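Local coordinates for acetyl-CoA acetyltransferase (Bacillus anthracis, PDB 3SS6), which probably catalyses the thiolase reaction, the reversible condensation of two acetyl-CoA molecules to acetoacetyl-CoA and free CoA, at residues A97-A102 / Y280-V285. Numbering follows the deposited sequence.
With K (potassium ion), chain F.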
loop_
_atom_site.group_PDB
_atom_site.type_symbol
_atom_site.label_atom_id
_atom_site.label_comp_id
_atom_site.label_asym_id
_atom_site.label_seq_id
_atom_site.Cartn_x
_atom_site.Cartn_y
_atom_site.Cartn_z
ATOM N N ALA A 97 16.943 -28.764 -3.970
ATOM C CA ALA A 97 15.788 -29.633 -3.724
ATOM C C ALA A 97 16.084 -31.051 -4.200
ATOM O O ALA A 97 15.762 -32.026 -3.526
ATOM C CB ALA A 97 14.516 -29.084 -4.406
ATOM N N ILE A 98 16.699 -31.158 -5.370
ATOM C CA ILE A 98 17.066 -32.467 -5.899
ATOM C C ILE A 98 18.123 -33.127 -5.016
ATOM O O ILE A 98 18.067 -34.330 -4.772
ATOM C CB ILE A 98 17.572 -32.344 -7.342
ATOM C CG1 ILE A 98 16.408 -31.916 -8.245
ATOM C CG2 ILE A 98 18.212 -33.662 -7.808
ATOM C CD1 ILE A 98 16.850 -31.369 -9.601
ATOM N N MET A 99 19.095 -32.346 -4.545
ATOM C CA MET A 99 20.139 -32.876 -3.668
ATOM C C MET A 99 19.576 -33.363 -2.332
ATOM O O MET A 99 19.974 -34.419 -1.830
ATOM C CB MET A 99 21.238 -31.829 -3.443
ATOM C CG MET A 99 21.983 -31.516 -4.736
ATOM S SD MET A 99 22.706 -29.864 -4.746
ATOM C CE MET A 99 23.708 -29.919 -3.258
ATOM N N SER A 100 18.644 -32.596 -1.780
ATOM C CA SER A 100 18.011 -32.954 -0.525
ATOM C C SER A 100 17.167 -34.220 -0.689
ATOM O O SER A 100 17.134 -35.074 0.208
ATOM C CB SER A 100 17.176 -31.787 -0.002
ATOM O OG SER A 100 18.023 -30.733 0.440
ATOM N N ALA A 101 16.512 -34.354 -1.839
ATOM C CA ALA A 101 15.782 -35.584 -2.147
ATOM C C ALA A 101 16.756 -36.758 -2.203
ATOM O O ALA A 101 16.493 -37.847 -1.653
ATOM C CB ALA A 101 15.041 -35.451 -3.486
ATOM N N ALA A 102 17.890 -36.545 -2.866
ATOM C CA ALA A 102 18.885 -37.609 -2.959
ATOM C C ALA A 102 19.374 -38.019 -1.569
ATOM O O ALA A 102 19.538 -39.215 -1.285
ATOM C CB ALA A 102 20.050 -37.176 -3.842
ATOM N N TYR A 280 27.258 -34.500 -5.826
ATOM C CA TYR A 280 26.859 -33.098 -5.825
ATOM C C TYR A 280 27.767 -32.338 -4.888
ATOM O O TYR A 280 28.361 -32.930 -3.977
ATOM C CB TYR A 280 25.380 -32.918 -5.419
ATOM C CG TYR A 280 24.956 -33.794 -4.258
ATOM C CD1 TYR A 280 25.166 -33.393 -2.941
ATOM C CD2 TYR A 280 24.365 -35.033 -4.479
ATOM C CE1 TYR A 280 24.793 -34.204 -1.886
ATOM C CE2 TYR A 280 23.989 -35.845 -3.430
ATOM C CZ TYR A 280 24.203 -35.422 -2.131
ATOM O OH TYR A 280 23.845 -36.224 -1.068
ATOM N N SER A 281 27.892 -31.031 -5.108
ATOM C CA SER A 281 28.811 -30.232 -4.315
ATOM C C SER A 281 28.341 -28.785 -4.183
ATOM O O SER A 281 27.601 -28.278 -5.027
ATOM C CB SER A 281 30.199 -30.269 -4.944
ATOM O OG SER A 281 30.121 -29.838 -6.288
ATOM N N VAL A 282 28.792 -28.135 -3.114
ATOM C CA VAL A 282 28.415 -26.753 -2.809
ATOM C C VAL A 282 29.667 -25.995 -2.370
ATOM O O VAL A 282 30.435 -26.485 -1.538
ATOM C CB VAL A 282 27.379 -26.707 -1.657
ATOM C CG1 VAL A 282 27.053 -25.272 -1.279
ATOM C CG2 VAL A 282 26.109 -27.458 -2.049
ATOM N N ALA A 283 29.878 -24.803 -2.921
ATOM C CA ALA A 283 31.053 -24.007 -2.551
ATOM C C ALA A 283 30.669 -22.552 -2.302
ATOM O O ALA A 283 29.862 -21.984 -3.033
ATOM C CB ALA A 283 32.123 -24.100 -3.649
ATOM N N GLY A 284 31.224 -21.958 -1.253
ATOM C CA GLY A 284 30.965 -20.557 -0.968
ATOM C C GLY A 284 32.057 -19.622 -1.458
ATOM O O GLY A 284 33.248 -19.889 -1.278
ATOM N N VAL A 285 31.643 -18.504 -2.050
ATOM C CA VAL A 285 32.576 -17.503 -2.568
ATOM C C VAL A 285 32.164 -16.098 -2.155
ATOM O O VAL A 285 31.147 -15.916 -1.479
ATOM C CB VAL A 285 32.640 -17.549 -4.115
ATOM C CG1 VAL A 285 33.188 -18.886 -4.586
ATOM C CG2 VAL A 285 31.259 -17.283 -4.722
HETATM K K K F . 17.407 -30.816 3.318
#
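Ser100 OG, on the flank of helix 93-107 turned away from Tyr280 and Val282, is held by a potassium ion 2.9 Å from it and by the side-chain amide NE2 of Gln96. A short neutral side chain whose oxygen can ligate the ion suits this site between two subunits, where Tyr85, and Tyr85 and Ser100 of the second subunit, also bind it. Met99, one residue earlier, projects toward the strand. Its CG lies 3.7 Å from Tyr280 CB, its CB over one face of the ring, offset toward the rim. The unbranched chain bends at its end (chi3 56°), bringing CE within 3.6 Å of Val282 CG2. SD makes a Met-aromatic contact, 5.3 Å from the Tyr280 ring centroid and obliquely placed, 46° off its normal. In the thiolase fold two similar halves stack as alpha-beta-alpha-beta-alpha layers; helix 93-107 belongs to the central layer, packing through Met99 on strands 275-284 and 385-393, and through Ile98 and Ala101 on strands 252-262 and 112-120 of the other half. The lone methyl of Ala102, small where the ring passes the helix, meets it obliquely, CB 4.2 Å from Tyr280 CE2. Beside this packing, the Tyr280 hydroxyl donates to Gln106 OE1, one turn further along the helix.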